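Local structure of putative ABC transporter, periplasmic binding protein, amino acid (Neisseria gonorrhoeae, 2YJP) at residues A[174-179]-A[186-191]; A[196-201]-A[209-214]. The protein binds L-cysteine and probably serves as the periplasmic solute receptor of an amino-acid ABC transporter. The protein carries 1 engineered substitution. All blocks are in the same frame, centred on the assembly; numbering follows the deposited sequence.

In the fold
Running from the N terminus, the chain lays down strand 166-170, enters helix 174-182 beside the bound cysteine, turns back and returns as strand 187-191. Contact 1 closes this short loop by packing the helix on the strand that follows it. Helix 194-202 comes next, and contact 2 closes a second loop when strand 208-212 packs against that helix. The two loops stand in series, neither nested nor crossed. Strands 187-191 and 208-212 pair in parallel with strand 166-170, so both contacts reach one mixed sheet. They also touch directly, F191 packing on T197 and A200, and F179 on A210. Contact 1 brings T174 to the cysteine pocket, contact 2 H211 and D212.

Contact 1. Residues A[174-179]-A[186-191]; sequences TADAFF and VKLLKF. With CYS (cysteine), chain D.
D176 and K190 form a salt bridge between helix 174-182 and strand 187-191, the last two elements of a beta-alpha-beta unit that begins with strand 166-170. K190 NZ donates to D176 OD1 over 2.8 Å, arriving on the syn side of the carboxylate and 17° out of its plane. The two side chains cross at about a right angle, and K190 CE also comes within 3.4 Å of D176 OD1. D176 holds CG anti to its backbone N (chi1 -180°), which carries the carboxylate toward the lysine, itself extended beyond CG. The other carboxylate oxygen, D176 OD2, accepts from the backbone N of G172, just ahead of the helix, and the buried acid is thereby held at both oxygens.

Next to the ion pair the contact turns apolar. L188 sends its two methyls to the helix: CD2 lies 3.9 Å from F179 CB, and CD1 is 4.1 Å from D176 OD1, placing this leucine between the charged and the aromatic part. V186 meets the F179 ring obliquely, its CB 4.3 Å from F179 CD1. F179 also touches L167 of strand 166-170, and its ring meets that of H183, a zinc ligand.

The axes of segments 174-179 and 187-191 run nearly antiparallel (157°), 10.2 Å apart at closest, as in a beta-alpha-beta crossover between two parallel strands. Strand 187-191 pairs with strand 166-170, which leads into the cysteine pocket at the start of the helix. There the backbone N of T174 donates to the ligand carboxylate oxygen OXT over 3.0 Å.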
# COMPACT_ATOMS: atom_id res chain seq x y z
N THR A 174 -5.23 -0.18 -7.37
CA THR A 174 -5.11 0.77 -8.49
C THR A 174 -4.75 0.01 -9.76
O THR A 174 -5.23 0.38 -10.82
CB THR A 174 -4.07 1.84 -8.23
OG1 THR A 174 -2.92 1.20 -7.68
CG2 THR A 174 -4.62 2.95 -7.23
N ALA A 175 -3.99 -1.09 -9.67
CA ALA A 175 -3.76 -1.87 -10.92
C ALA A 175 -5.05 -2.44 -11.50
O ALA A 175 -5.24 -2.39 -12.73
CB ALA A 175 -2.72 -2.94 -10.76
N ASP A 176 -5.90 -3.00 -10.63
CA ASP A 176 -7.24 -3.48 -11.00
C ASP A 176 -8.01 -2.33 -11.65
O ASP A 176 -8.55 -2.49 -12.75
CB ASP A 176 -7.95 -3.96 -9.71
CG ASP A 176 -9.35 -4.48 -9.95
OD1 ASP A 176 -9.83 -4.59 -11.11
OD2 ASP A 176 -9.98 -4.77 -8.91
N ALA A 177 -8.04 -1.15 -11.01
CA ALA A 177 -8.82 -0.03 -11.56
C ALA A 177 -8.23 0.50 -12.91
O ALA A 177 -8.95 0.76 -13.88
CB ALA A 177 -8.89 1.12 -10.56
N PHE A 178 -6.93 0.57 -12.98
CA PHE A 178 -6.27 0.99 -14.19
C PHE A 178 -6.61 0.15 -15.45
O PHE A 178 -7.00 0.70 -16.47
CB PHE A 178 -4.77 0.99 -13.98
CG PHE A 178 -3.98 1.43 -15.19
CD1 PHE A 178 -3.96 2.77 -15.56
CD2 PHE A 178 -3.26 0.51 -15.94
CE1 PHE A 178 -3.21 3.22 -16.69
CE2 PHE A 178 -2.50 0.95 -17.06
CZ PHE A 178 -2.50 2.32 -17.44
N PHE A 179 -6.45 -1.17 -15.34
CA PHE A 179 -6.72 -2.10 -16.46
C PHE A 179 -8.20 -2.17 -16.80
O PHE A 179 -8.55 -2.14 -17.95
CB PHE A 179 -6.11 -3.48 -16.13
CG PHE A 179 -4.67 -3.54 -16.47
CD1 PHE A 179 -4.26 -3.78 -17.78
CD2 PHE A 179 -3.71 -3.25 -15.52
CE1 PHE A 179 -2.93 -3.78 -18.10
CE2 PHE A 179 -2.39 -3.25 -15.84
CZ PHE A 179 -1.98 -3.52 -17.11
N VAL A 186 -8.12 -6.30 -21.95
CA VAL A 186 -7.27 -7.24 -21.23
C VAL A 186 -8.10 -8.02 -20.21
O VAL A 186 -8.74 -7.42 -19.31
CB VAL A 186 -6.07 -6.53 -20.48
CG1 VAL A 186 -5.30 -7.55 -19.59
CG2 VAL A 186 -5.12 -5.86 -21.51
N LYS A 187 -8.06 -9.35 -20.33
CA LYS A 187 -8.77 -10.23 -19.42
C LYS A 187 -8.09 -10.28 -18.04
O LYS A 187 -6.91 -10.60 -17.93
CB LYS A 187 -8.88 -11.60 -20.07
CG LYS A 187 -9.43 -12.68 -19.17
CD LYS A 187 -10.19 -13.76 -19.97
CE LYS A 187 -9.28 -14.98 -20.32
NZ LYS A 187 -8.69 -15.04 -21.75
N LEU A 188 -8.85 -9.98 -16.98
CA LEU A 188 -8.33 -9.96 -15.61
C LEU A 188 -8.84 -11.13 -14.77
O LEU A 188 -10.03 -11.48 -14.77
CB LEU A 188 -8.78 -8.68 -14.88
CG LEU A 188 -8.34 -7.35 -15.51
CD1 LEU A 188 -8.99 -6.19 -14.74
CD2 LEU A 188 -6.76 -7.26 -15.64
N LEU A 189 -7.92 -11.70 -14.01
CA LEU A 189 -8.26 -12.64 -12.95
C LEU A 189 -7.86 -12.02 -11.61
O LEU A 189 -6.71 -11.71 -11.38
CB LEU A 189 -7.54 -13.96 -13.16
CG LEU A 189 -7.85 -15.09 -12.17
CD1 LEU A 189 -9.22 -15.55 -12.31
CD2 LEU A 189 -7.13 -16.31 -12.52
N LYS A 190 -8.84 -11.86 -10.73
CA LYS A 190 -8.66 -11.08 -9.51
C LYS A 190 -8.71 -11.98 -8.25
O LYS A 190 -9.49 -12.92 -8.18
CB LYS A 190 -9.71 -9.97 -9.43
CG LYS A 190 -10.01 -9.32 -10.75
CD LYS A 190 -10.83 -8.04 -10.59
CE LYS A 190 -11.27 -7.53 -11.97
NZ LYS A 190 -11.97 -6.20 -11.96
N PHE A 191 -7.85 -11.70 -7.27
CA PHE A 191 -7.86 -12.44 -6.02
C PHE A 191 -7.91 -11.42 -4.90
O PHE A 191 -7.30 -10.34 -5.04
CB PHE A 191 -6.57 -13.25 -5.91
CG PHE A 191 -6.49 -14.39 -6.89
CD1 PHE A 191 -7.04 -15.65 -6.57
CD2 PHE A 191 -5.92 -14.20 -8.13
CE1 PHE A 191 -7.00 -16.70 -7.50
CE2 PHE A 191 -5.88 -15.24 -9.08
CZ PHE A 191 -6.39 -16.48 -8.77
N CYS D . -1.24 1.30 -3.27
CA CYS D . -2.14 0.61 -4.22
C CYS D . -3.60 0.91 -3.87
O CYS D . -3.85 1.72 -2.92
CB CYS D . -1.95 -0.90 -4.19
SG CYS D . -2.15 -1.66 -2.57
OXT CYS D . -4.49 0.38 -4.54

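Contact 2. Residues A[196-201]-A[209-214]. With ZN (zinc ion), chain J; CYS (cysteine), chain D.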
# COMPACT_ATOMS: atom_id res chain seq x y z
N GLU A 196 -2.45 -14.91 -2.43
CA GLU A 196 -3.17 -15.64 -3.48
C GLU A 196 -2.75 -15.17 -4.87
O GLU A 196 -2.50 -16.01 -5.76
CB GLU A 196 -4.68 -15.49 -3.42
CG GLU A 196 -5.39 -16.11 -2.27
CD GLU A 196 -6.88 -15.64 -2.24
OE1 GLU A 196 -7.17 -14.38 -2.37
OE2 GLU A 196 -7.76 -16.54 -2.09
N THR A 197 -2.68 -13.86 -5.05
CA THR A 197 -2.41 -13.30 -6.38
C THR A 197 -1.01 -13.71 -6.90
O THR A 197 -0.86 -14.17 -8.04
CB THR A 197 -2.55 -11.77 -6.36
OG1 THR A 197 -3.82 -11.43 -5.80
CG2 THR A 197 -2.46 -11.21 -7.79
N PHE A 198 -0.01 -13.60 -6.06
CA PHE A 198 1.31 -13.98 -6.46
C PHE A 198 1.44 -15.52 -6.58
O PHE A 198 2.12 -15.99 -7.47
CB PHE A 198 2.34 -13.40 -5.53
CG PHE A 198 2.54 -11.95 -5.70
CD1 PHE A 198 3.43 -11.44 -6.67
CD2 PHE A 198 1.84 -11.04 -4.89
CE1 PHE A 198 3.62 -10.09 -6.83
CE2 PHE A 198 2.05 -9.66 -5.04
CZ PHE A 198 2.96 -9.18 -5.99
N ASP A 199 0.80 -16.28 -5.68
CA ASP A 199 0.72 -17.72 -5.84
C ASP A 199 0.08 -18.07 -7.19
O ASP A 199 0.50 -19.00 -7.84
CB ASP A 199 -0.07 -18.45 -4.71
CG ASP A 199 0.69 -18.53 -3.37
OD1 ASP A 199 1.96 -18.40 -3.34
OD2 ASP A 199 0.03 -18.76 -2.31
N ALA A 200 -0.95 -17.36 -7.61
CA ALA A 200 -1.55 -17.75 -8.88
C ALA A 200 -0.57 -17.51 -10.03
O ALA A 200 -0.65 -18.15 -11.08
CB ALA A 200 -2.84 -17.02 -9.12
N LEU A 201 0.37 -16.58 -9.82
CA LEU A 201 1.32 -16.26 -10.88
C LEU A 201 2.37 -17.35 -10.94
O LEU A 201 2.66 -17.91 -12.03
CB LEU A 201 1.90 -14.85 -10.70
CG LEU A 201 3.02 -14.51 -11.71
CD1 LEU A 201 2.44 -14.22 -13.09
CD2 LEU A 201 3.88 -13.39 -11.19
N LEU A 209 1.36 -10.23 -13.84
CA LEU A 209 0.65 -9.70 -12.72
C LEU A 209 0.99 -8.22 -12.59
O LEU A 209 2.15 -7.84 -12.63
CB LEU A 209 1.04 -10.47 -11.47
CG LEU A 209 0.43 -10.10 -10.12
CD1 LEU A 209 0.70 -11.17 -9.05
CD2 LEU A 209 0.93 -8.68 -9.63
N ALA A 210 -0.03 -7.39 -12.47
CA ALA A 210 0.17 -5.96 -12.36
C ALA A 210 -0.11 -5.48 -10.93
O ALA A 210 -1.06 -5.95 -10.29
CB ALA A 210 -0.73 -5.25 -13.35
N HIS A 211 0.70 -4.52 -10.47
CA HIS A 211 0.62 -3.98 -9.09
C HIS A 211 1.55 -2.77 -8.97
O HIS A 211 2.20 -2.38 -9.95
CB HIS A 211 1.11 -5.05 -8.07
CG HIS A 211 0.33 -5.08 -6.79
ND1 HIS A 211 0.04 -3.94 -6.07
CD2 HIS A 211 -0.20 -6.11 -6.09
CE1 HIS A 211 -0.64 -4.27 -4.99
NE2 HIS A 211 -0.80 -5.58 -4.98
N ASP A 212 1.64 -2.20 -7.76
CA ASP A 212 2.57 -1.12 -7.44
C ASP A 212 3.95 -1.61 -7.84
O ASP A 212 4.34 -2.71 -7.46
CB ASP A 212 2.54 -0.78 -5.90
CG ASP A 212 1.29 -0.00 -5.48
OD1 ASP A 212 0.50 0.37 -6.39
OD2 ASP A 212 1.08 0.26 -4.22
N ASN A 213 4.74 -0.81 -8.55
CA ASN A 213 6.06 -1.33 -8.98
C ASN A 213 7.02 -1.64 -7.83
O ASN A 213 7.77 -2.64 -7.90
CB ASN A 213 6.74 -0.48 -10.08
CG ASN A 213 6.95 1.02 -9.69
OD1 ASN A 213 6.93 1.42 -8.50
ND2 ASN A 213 7.19 1.84 -10.73
N ALA A 214 6.98 -0.81 -6.80
CA ALA A 214 7.80 -1.03 -5.63
C ALA A 214 7.49 -2.39 -5.01
O ALA A 214 8.37 -3.08 -4.57
CB ALA A 214 7.55 0.13 -4.58
ZN ZN J . -9.67 -16.24 -2.24
N CYS D . -1.24 1.30 -3.27
CA CYS D . -2.14 0.61 -4.22
C CYS D . -3.60 0.91 -3.87
O CYS D . -3.85 1.72 -2.92
CB CYS D . -1.95 -0.90 -4.19
SG CYS D . -2.15 -1.66 -2.57
OXT CYS D . -4.49 0.38 -4.54
O HOH W 1 -10.14 -14.35 -3.69
O HOH W 2 -10.26 -18.38 -3.33
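L209 drives its CD1 methyl over one face of the F198 ring, 3.8 Å from the ring centroid and only 19° off the normal, a CH-pi contact. The two side chains cross at about a right angle. With CG anti to the backbone N (chi1 180°), the leucine reaches from the strand toward helix 196-201, where its CD1 also presses on T197 CG2 at 3.4 Å, tighter than usual for two carbons. T197 turns this methyl to the strand, while its hydroxyl bonds to the carbonyl of Q193 one turn earlier. L201 completes the grip from the other end of the helical segment, CD2 standing 4.1 Å from L209 CB.

In this lobe of the family 3 solute-binding fold, helix 194-202 covers the mixed sheet at strand 208-212, whose end enters the cysteine pocket. H211 links the two: its CD2 meets F198 CE2 obliquely, and CE1, at the ring edge, lies 3.7 Å from the cysteine CB. The imidazole is fixed at both nitrogens, ND1 accepting from the backbone N of D212 in the ring plane and NE2 bonding to N194. D212 OD2 receives the ligand amino N at 2.7 Å and also pairs with K65. Near the N-terminal end of the helix, E196 OE2 binds a zinc ion at 1.9 Å alongside two waters.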